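Local coordinates for protein formate dehydrogenase subunit beta (Desulfovibrio gigas, PDB 1H0H) that relays electrons through three [4Fe-4S] clusters as the electron-transfer subunit of an enzyme that reversibly oxidises formate to carbon dioxide, at residues P42-H47 / F68-R73; V52-Q57 / I63-F68; A187-P192 / I198-H203. All coordinates share one frame; numbering follows the deposited sequence.

The three contacts show how short pieces of chain are tied together around iron-sulfur clusters. Interaction 2 is the hairpin of strands 51-59 and 62-70, and interaction 1 lies where its second strand runs on to Cys-72, a cluster ligand; their centres are about 15 Å apart. Arg-53 links them by salt bridges, its NE 2.7 Å from Asp-70 OD2 and its NH2 2.9 Å from Asp-43 OD1. Interaction 3, a second hairpin about 17 Å from interaction 1 between centres, is joined to both by Phe-199 stacking on Phe-68, whose CZ lies 3.6 Å from Phe-199 CG. The side chain of Val-52 (interaction 2) lies about 4 Å from a cluster, that of Phe-199 about 8 Å.

Interaction 1. Residues P42-H47 / F68-R73; sequences PDFNFH and FPDQCR. With SF4 (iron/sulfur cluster), chain N; SF4 (iron/sulfur cluster), chain M.
Phe-44 presses the far end of its ring against the side chain of Asp-70, a buried carboxylate that can be traced outward atom by atom. Its CB lies 3.5 Å from Phe-44 CZ. With chi1 at -154°, CG points roughly opposite the backbone N and comes still nearer the ring, 3.2 Å from Phe-44 CZ, approaching obliquely with the ring and carboxylate planes 55° apart. OD1 is bonded within its own segment. It forms a salt bridge with Arg-73 NH1 at 2.9 Å, bent and weak as a hydrogen bond, and takes a second weak bond from Gln-71 N. Asp-70 OD2 passes 3.3 Å from Phe-44 CE2. Its main partner is Arg-53, which also makes a cation-pi contact with Phe-44. Two arginines thus share one carboxylate, which would be expected to keep it ionised although buried.

Gln-71 N sits at the ring edge of Phe-44, 3.5 Å from CZ. Beyond it the chain serves two clusters: the amide of Gln-71 is bonded through OE1 to Lys-50, and its NE2 lies 3.7 Å from FE3 of one cluster, while Cys-72 SG binds FE2 of another at 2.3 Å.

Phe-44 thus brings the loop between helix 16-25 and strand 51-59 against Asp-70 and Gln-71; Pro-69 and Gln-71 pack on strands 2-7 and 197-201.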
# COMPACT_ATOMS: atom_id res chain seq x y z
N PRO B 42 -19.54 13.63 -17.27
CA PRO B 42 -19.04 14.47 -18.37
C PRO B 42 -19.24 15.95 -18.13
O PRO B 42 -18.52 16.78 -18.69
CB PRO B 42 -19.94 14.07 -19.56
CG PRO B 42 -20.58 12.85 -19.18
CD PRO B 42 -20.66 12.78 -17.67
N ASP B 43 -20.23 16.28 -17.32
CA ASP B 43 -20.60 17.68 -17.15
C ASP B 43 -21.39 17.84 -15.87
O ASP B 43 -21.80 16.86 -15.25
CB ASP B 43 -21.43 18.11 -18.38
CG ASP B 43 -21.65 19.64 -18.49
OD1 ASP B 43 -20.80 20.43 -18.00
OD2 ASP B 43 -22.63 20.12 -19.09
N PHE B 44 -21.57 19.07 -15.43
CA PHE B 44 -22.43 19.34 -14.31
C PHE B 44 -23.82 18.79 -14.55
O PHE B 44 -24.29 18.78 -15.69
CB PHE B 44 -22.66 20.85 -14.18
CG PHE B 44 -21.46 21.62 -13.74
CD1 PHE B 44 -20.89 21.39 -12.50
CD2 PHE B 44 -20.94 22.63 -14.52
CE1 PHE B 44 -19.78 22.14 -12.06
CE2 PHE B 44 -19.86 23.39 -14.09
CZ PHE B 44 -19.29 23.14 -12.83
N ASN B 45 -24.48 18.32 -13.50
CA ASN B 45 -25.90 17.97 -13.57
C ASN B 45 -26.57 18.40 -12.26
O ASN B 45 -25.88 18.91 -11.35
CB ASN B 45 -26.15 16.48 -13.92
CG ASN B 45 -25.49 15.53 -12.95
OD1 ASN B 45 -25.71 15.61 -11.75
ND2 ASN B 45 -24.69 14.59 -13.48
N PHE B 46 -27.89 18.25 -12.17
CA PHE B 46 -28.63 18.64 -10.95
C PHE B 46 -28.03 18.07 -9.67
O PHE B 46 -28.18 18.66 -8.59
CB PHE B 46 -30.12 18.22 -11.07
CG PHE B 46 -31.00 18.68 -9.93
CD1 PHE B 46 -31.48 19.99 -9.87
CD2 PHE B 46 -31.35 17.79 -8.92
CE1 PHE B 46 -32.29 20.39 -8.82
CE2 PHE B 46 -32.14 18.19 -7.86
CZ PHE B 46 -32.60 19.51 -7.81
N HIS B 47 -27.35 16.93 -9.76
CA HIS B 47 -26.85 16.28 -8.55
C HIS B 47 -25.35 16.38 -8.37
O HIS B 47 -24.79 15.76 -7.45
CB HIS B 47 -27.19 14.80 -8.56
CG HIS B 47 -28.65 14.52 -8.62
ND1 HIS B 47 -29.52 14.89 -7.62
CD2 HIS B 47 -29.40 13.88 -9.55
CE1 HIS B 47 -30.75 14.51 -7.94
NE2 HIS B 47 -30.69 13.88 -9.10
N PHE B 68 -9.24 20.79 -13.82
CA PHE B 68 -10.07 21.94 -13.47
C PHE B 68 -11.25 21.48 -12.61
O PHE B 68 -12.21 20.90 -13.13
CB PHE B 68 -10.58 22.56 -14.78
CG PHE B 68 -11.04 23.98 -14.65
CD1 PHE B 68 -10.13 25.03 -14.74
CD2 PHE B 68 -12.37 24.27 -14.51
CE1 PHE B 68 -10.56 26.38 -14.65
CE2 PHE B 68 -12.80 25.59 -14.40
CZ PHE B 68 -11.90 26.64 -14.47
N PRO B 69 -11.18 21.69 -11.31
CA PRO B 69 -12.26 21.25 -10.39
C PRO B 69 -13.38 22.29 -10.39
O PRO B 69 -13.48 23.15 -9.52
CB PRO B 69 -11.58 21.23 -9.02
CG PRO B 69 -10.34 22.00 -9.14
CD PRO B 69 -10.06 22.33 -10.61
N ASP B 70 -14.26 22.14 -11.38
CA ASP B 70 -15.28 23.11 -11.72
C ASP B 70 -16.42 23.17 -10.70
O ASP B 70 -16.77 22.16 -10.09
CB ASP B 70 -15.78 22.76 -13.12
CG ASP B 70 -16.34 23.92 -13.85
OD1 ASP B 70 -16.41 25.03 -13.27
OD2 ASP B 70 -16.76 23.81 -15.01
N GLN B 71 -16.95 24.36 -10.50
CA GLN B 71 -18.08 24.61 -9.63
C GLN B 71 -18.54 26.04 -9.95
O GLN B 71 -17.83 26.80 -10.62
CB GLN B 71 -17.68 24.53 -8.15
CG GLN B 71 -16.67 25.60 -7.78
CD GLN B 71 -16.25 25.62 -6.30
OE1 GLN B 71 -15.17 25.15 -5.94
NE2 GLN B 71 -17.10 26.21 -5.45
N CYS B 72 -19.71 26.42 -9.43
CA CYS B 72 -20.22 27.78 -9.59
C CYS B 72 -19.16 28.80 -9.16
O CYS B 72 -18.45 28.58 -8.18
CB CYS B 72 -21.45 27.95 -8.71
SG CYS B 72 -22.01 29.65 -8.57
N ARG B 73 -19.08 29.93 -9.85
CA ARG B 73 -18.07 30.94 -9.52
C ARG B 73 -18.51 31.92 -8.44
O ARG B 73 -17.74 32.76 -8.04
CB ARG B 73 -17.74 31.77 -10.76
CG ARG B 73 -17.33 30.93 -11.96
CD ARG B 73 -16.02 30.12 -11.79
NE ARG B 73 -15.57 29.69 -13.11
CZ ARG B 73 -16.03 28.61 -13.73
NH1 ARG B 73 -16.97 27.83 -13.16
NH2 ARG B 73 -15.56 28.31 -14.93
FE1 SF4 N . -23.33 30.96 -13.24
FE2 SF4 N . -22.78 30.49 -10.57
FE3 SF4 N . -22.22 33.03 -11.78
FE4 SF4 N . -24.84 32.24 -11.39
S1 SF4 N . -23.25 32.74 -9.71
S2 SF4 N . -24.06 33.13 -13.24
S3 SF4 N . -24.66 29.90 -11.73
S4 SF4 N . -21.21 30.93 -12.24
FE1 SF4 M . -19.49 23.20 -1.06
FE2 SF4 M . -17.34 22.90 -2.75
FE3 SF4 M . -19.61 24.25 -3.59
FE4 SF4 M . -19.65 21.52 -3.24
S1 SF4 M . -18.35 22.75 -4.72
S2 SF4 M . -21.19 23.08 -2.55
S3 SF4 M . -18.29 21.19 -1.53
S4 SF4 M . -18.31 24.95 -1.87

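Interaction 2. Residues V52-Q57 / I63-F68; sequences VRMHEQ and IDWLFF
Antiparallel strands 52-57 and 63-68 have short-segment axes that approach to 4.6 Å, with 158° between their N-to-C directions, and Arg-53 with Phe-68, His-55 with Leu-66 and Gln-57 with Asp-64 form hydrogen-bonded pairs, each closed by two backbone bonds. The non-hydrogen-bonded pairs between them, Met-54 with Phe-67 and Glu-56 with Trp-65, put their side chains on one face. There Met-54 bends at its last torsion (chi3 73°), which brings CE to 3.6 Å from Trp-65 CZ2, while its CG lies 3.8 Å from Phe-67 CD1. Phe-67 in turn sets CE1 over the rim of a Trp-65 face. Glu-56 adds a CH-pi contact, its CG 4.1 Å from the centroid of the five-membered ring of Trp-65. The Glu-56 carboxylate is taken up by basic and polar side chains of the partner protein chain. The indole N-H is satisfied by a water 3.0 Å from Trp-65 NE1, which returns a weak bond to Met-54 O. On the reverse face, the side chains of Gln-57 and Leu-66 cross at about a right angle, Gln-57 CG 3.6 Å from Leu-66 CD1, and Gln-57 NE2 is bonded to Leu-207 O.

One face of the hairpin therefore meets the partner chain, the other the C-terminal segment and strand 197-201, while Val-52, bonded through its N to Gln-18 of helix 16-25, touches a cluster.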
# COMPACT_ATOMS: atom_id res chain seq x y z
N VAL B 52 -14.50 17.44 -11.39
CA VAL B 52 -13.10 17.53 -11.78
C VAL B 52 -12.95 17.24 -13.27
O VAL B 52 -13.10 16.10 -13.73
CB VAL B 52 -12.17 16.64 -10.92
CG1 VAL B 52 -10.74 16.75 -11.42
CG2 VAL B 52 -12.25 17.07 -9.43
N ARG B 53 -12.69 18.29 -14.03
CA ARG B 53 -12.55 18.16 -15.46
C ARG B 53 -11.11 17.81 -15.74
O ARG B 53 -10.22 18.24 -15.02
CB ARG B 53 -12.96 19.46 -16.13
CG ARG B 53 -14.43 19.79 -16.01
CD ARG B 53 -14.82 21.08 -16.71
NE ARG B 53 -16.18 21.52 -16.42
CZ ARG B 53 -17.26 20.99 -16.97
NH1 ARG B 53 -17.16 19.96 -17.82
NH2 ARG B 53 -18.45 21.47 -16.67
N MET B 54 -10.88 16.98 -16.76
CA MET B 54 -9.54 16.48 -17.03
C MET B 54 -9.31 16.48 -18.52
O MET B 54 -10.09 15.87 -19.28
CB MET B 54 -9.36 15.06 -16.45
CG MET B 54 -9.70 14.91 -14.94
SD MET B 54 -9.88 13.15 -14.40
CE MET B 54 -8.15 12.57 -14.42
N HIS B 55 -8.24 17.15 -18.96
CA HIS B 55 -7.96 17.25 -20.40
C HIS B 55 -6.49 17.08 -20.75
O HIS B 55 -5.61 17.83 -20.27
CB HIS B 55 -8.46 18.57 -20.99
CG HIS B 55 -9.95 18.68 -21.04
ND1 HIS B 55 -10.66 19.56 -20.27
CD2 HIS B 55 -10.87 17.98 -21.76
CE1 HIS B 55 -11.96 19.43 -20.51
NE2 HIS B 55 -12.11 18.48 -21.42
N GLU B 56 -6.22 16.10 -21.59
CA GLU B 56 -4.87 15.90 -22.06
C GLU B 56 -4.54 17.03 -23.00
O GLU B 56 -5.39 17.43 -23.81
CB GLU B 56 -4.75 14.57 -22.80
CG GLU B 56 -4.72 13.40 -21.85
CD GLU B 56 -4.30 12.13 -22.53
OE1 GLU B 56 -3.79 12.16 -23.68
OE2 GLU B 56 -4.48 11.10 -21.90
N GLN B 57 -3.32 17.56 -22.90
CA GLN B 57 -2.89 18.64 -23.78
C GLN B 57 -1.42 18.54 -24.04
O GLN B 57 -0.63 18.39 -23.10
CB GLN B 57 -3.18 20.04 -23.17
CG GLN B 57 -4.62 20.33 -22.81
CD GLN B 57 -5.52 20.53 -24.04
OE1 GLN B 57 -5.05 20.39 -25.16
NE2 GLN B 57 -6.79 20.88 -23.82
N ILE B 63 3.51 16.05 -23.60
CA ILE B 63 2.19 15.81 -23.04
C ILE B 63 2.05 16.35 -21.63
O ILE B 63 2.99 16.33 -20.81
CB ILE B 63 1.81 14.30 -23.09
CG1 ILE B 63 0.34 14.09 -22.76
CG2 ILE B 63 2.66 13.49 -22.13
CD1 ILE B 63 -0.62 14.94 -23.62
N ASP B 64 0.86 16.84 -21.35
CA ASP B 64 0.50 17.32 -20.04
C ASP B 64 -0.95 16.90 -19.83
O ASP B 64 -1.62 16.48 -20.77
CB ASP B 64 0.63 18.83 -19.98
CG ASP B 64 0.84 19.35 -18.57
OD1 ASP B 64 0.51 18.66 -17.56
OD2 ASP B 64 1.35 20.47 -18.39
N TRP B 65 -1.42 16.96 -18.60
CA TRP B 65 -2.78 16.59 -18.28
C TRP B 65 -3.30 17.67 -17.35
O TRP B 65 -2.83 17.80 -16.21
CB TRP B 65 -2.77 15.23 -17.60
CG TRP B 65 -4.01 14.44 -17.69
CD1 TRP B 65 -5.19 14.81 -18.26
CD2 TRP B 65 -4.20 13.12 -17.16
NE1 TRP B 65 -6.10 13.78 -18.13
CE2 TRP B 65 -5.51 12.73 -17.47
CE3 TRP B 65 -3.37 12.22 -16.46
CZ2 TRP B 65 -6.03 11.48 -17.10
CZ3 TRP B 65 -3.87 10.98 -16.11
CH2 TRP B 65 -5.20 10.62 -16.42
N LEU B 66 -4.26 18.43 -17.85
CA LEU B 66 -4.76 19.62 -17.17
C LEU B 66 -6.06 19.36 -16.46
O LEU B 66 -7.00 18.84 -17.04
CB LEU B 66 -4.96 20.77 -18.15
CG LEU B 66 -3.72 21.11 -18.98
CD1 LEU B 66 -3.97 22.31 -19.91
CD2 LEU B 66 -2.51 21.35 -18.08
N PHE B 67 -6.10 19.77 -15.20
CA PHE B 67 -7.23 19.52 -14.34
C PHE B 67 -7.91 20.83 -13.92
O PHE B 67 -7.25 21.82 -13.64
CB PHE B 67 -6.77 18.76 -13.10
CG PHE B 67 -5.96 17.52 -13.41
CD1 PHE B 67 -6.37 16.63 -14.38
CD2 PHE B 67 -4.79 17.23 -12.71
CE1 PHE B 67 -5.63 15.49 -14.66
CE2 PHE B 67 -4.05 16.09 -13.00
CZ PHE B 67 -4.48 15.21 -13.96
N PHE B 68 -9.24 20.79 -13.82
CA PHE B 68 -10.07 21.94 -13.47
C PHE B 68 -11.25 21.48 -12.61
O PHE B 68 -12.21 20.90 -13.13
CB PHE B 68 -10.58 22.56 -14.78
CG PHE B 68 -11.04 23.98 -14.65
CD1 PHE B 68 -10.13 25.03 -14.74
CD2 PHE B 68 -12.37 24.27 -14.51
CE1 PHE B 68 -10.56 26.38 -14.65
CE2 PHE B 68 -12.80 25.59 -14.40
CZ PHE B 68 -11.90 26.64 -14.47
O HOH W 1 -8.58 13.44 -19.85

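Interaction 3. Residues A187-P192 / I198-H203; sequences AKLCDP and IFLTAH
Ile-198, near the start of strand 197-201, lays its CG2 branch against Leu-189, 4.1 Å from CD2, while Pro-192 meets the same methyl more loosely from the turn side. At Phe-199 the two segments begin to bond directly: its carbonyl accepts from Cys-190 N at 2.8 Å, the donor lying close to the line of the C=O. No direct bond runs back from Phe-199 N to Cys-190 O; a water bridges them, accepting from Phe-199 N at 2.8 Å and donating a hydrogen bond to Cys-190 O. Cys-190 SG stays near, 3.6 Å from Phe-199 O.

The two segments are the arms of a beta hairpin at one margin of a mixed sheet: strand 188-189 is outermost within the chain, and strand 197-201 also pairs in parallel with strand 2-7. Leu-200 lies on the face covered by helix 166-180, where it meets Arg-176 and Leu-177; its CD1 reaches back to 3.5 Å from Lys-188 O, and its CB packs on Leu-189 CD2. Thr-201 forms the regular hydrogen-bonded pair with Lys-188, whose carbonyl receives Thr-201 N at 3.0 Å in a nearly straight bond (177°), while Thr-201 O accepts from Lys-188 N. Its side chain lies alongside that of Lys-188, pointing the same way. A chi1 of 50° places the hydroxyl between the backbone N and carbonyl carbon, and OG1 donates to His-203 O at 3.2 Å.

Past the paired residues, Ala-202 brings its CA to 3.8 Å from Ala-187 CB, and its N bonds to the hydroxyl of Tyr-208. His-203 turns away from the first strand, its imidazole meeting the Tyr-184 ring with the planes at about 85°.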
# COMPACT_ATOMS: atom_id res chain seq x y z
N ALA B 187 0.14 31.82 -18.10
CA ALA B 187 -0.69 31.60 -16.93
C ALA B 187 -1.57 32.82 -16.71
O ALA B 187 -1.17 33.93 -17.04
CB ALA B 187 0.17 31.38 -15.73
N LYS B 188 -2.76 32.60 -16.16
CA LYS B 188 -3.60 33.74 -15.78
C LYS B 188 -4.67 33.35 -14.79
O LYS B 188 -4.91 32.17 -14.56
CB LYS B 188 -4.27 34.36 -17.01
CG LYS B 188 -5.06 33.35 -17.83
CD LYS B 188 -5.71 34.03 -19.04
CE LYS B 188 -6.92 34.82 -18.62
NZ LYS B 188 -7.27 35.88 -19.63
N LEU B 189 -5.29 34.36 -14.19
CA LEU B 189 -6.42 34.15 -13.31
C LEU B 189 -7.64 34.24 -14.20
O LEU B 189 -7.64 34.96 -15.19
CB LEU B 189 -6.46 35.20 -12.22
CG LEU B 189 -5.27 35.16 -11.29
CD1 LEU B 189 -5.38 36.25 -10.25
CD2 LEU B 189 -5.25 33.78 -10.63
N CYS B 190 -8.68 33.49 -13.86
CA CYS B 190 -9.88 33.47 -14.67
C CYS B 190 -10.90 34.49 -14.12
O CYS B 190 -11.38 34.36 -13.01
CB CYS B 190 -10.42 32.03 -14.71
SG CYS B 190 -9.26 30.83 -15.47
N ASP B 191 -11.15 35.53 -14.91
CA ASP B 191 -12.05 36.63 -14.55
C ASP B 191 -11.92 37.08 -13.11
O ASP B 191 -12.91 37.14 -12.39
CB ASP B 191 -13.49 36.20 -14.84
CG ASP B 191 -13.68 35.82 -16.29
OD1 ASP B 191 -12.99 36.43 -17.17
OD2 ASP B 191 -14.49 34.95 -16.65
N PRO B 192 -10.71 37.41 -12.68
CA PRO B 192 -10.46 37.70 -11.26
C PRO B 192 -11.26 38.86 -10.67
O PRO B 192 -11.45 38.90 -9.46
CB PRO B 192 -8.97 38.02 -11.23
CG PRO B 192 -8.66 38.46 -12.63
CD PRO B 192 -9.48 37.52 -13.49
N ILE B 198 -11.94 32.04 -7.71
CA ILE B 198 -10.91 32.45 -8.65
C ILE B 198 -9.94 31.31 -9.04
O ILE B 198 -9.16 30.85 -8.20
CB ILE B 198 -10.09 33.63 -8.11
CG1 ILE B 198 -10.99 34.81 -7.69
CG2 ILE B 198 -9.04 34.08 -9.17
CD1 ILE B 198 -10.26 35.92 -6.89
N PHE B 199 -9.99 30.85 -10.30
CA PHE B 199 -9.06 29.81 -10.78
C PHE B 199 -7.79 30.39 -11.40
O PHE B 199 -7.84 31.35 -12.19
CB PHE B 199 -9.68 28.92 -11.84
CG PHE B 199 -10.84 28.11 -11.37
CD1 PHE B 199 -12.11 28.67 -11.34
CD2 PHE B 199 -10.69 26.76 -11.03
CE1 PHE B 199 -13.18 27.93 -10.97
CE2 PHE B 199 -11.77 26.01 -10.64
CZ PHE B 199 -13.02 26.59 -10.60
N LEU B 200 -6.65 29.80 -11.03
CA LEU B 200 -5.38 30.08 -11.67
C LEU B 200 -5.13 28.95 -12.63
O LEU B 200 -5.28 27.77 -12.26
CB LEU B 200 -4.24 30.13 -10.65
CG LEU B 200 -2.82 30.18 -11.24
CD1 LEU B 200 -2.61 31.45 -12.08
CD2 LEU B 200 -1.75 30.11 -10.18
N THR B 201 -4.79 29.28 -13.87
CA THR B 201 -4.40 28.29 -14.86
C THR B 201 -3.01 28.62 -15.33
O THR B 201 -2.60 29.79 -15.28
CB THR B 201 -5.37 28.22 -16.06
OG1 THR B 201 -5.62 29.53 -16.60
CG2 THR B 201 -6.71 27.68 -15.61
N ALA B 202 -2.27 27.61 -15.78
CA ALA B 202 -0.91 27.81 -16.21
C ALA B 202 -0.81 28.05 -17.72
O ALA B 202 0.23 28.39 -18.23
CB ALA B 202 -0.03 26.63 -15.80
N HIS B 203 -1.92 27.86 -18.42
CA HIS B 203 -1.98 28.02 -19.86
C HIS B 203 -3.35 28.56 -20.23
O HIS B 203 -4.19 28.74 -19.36
CB HIS B 203 -1.78 26.66 -20.56
CG HIS B 203 -0.66 25.86 -19.99
ND1 HIS B 203 0.62 25.90 -20.49
CD2 HIS B 203 -0.63 25.01 -18.93
CE1 HIS B 203 1.39 25.11 -19.77
NE2 HIS B 203 0.66 24.55 -18.83
O HOH W 2 -12.18 31.99 -11.71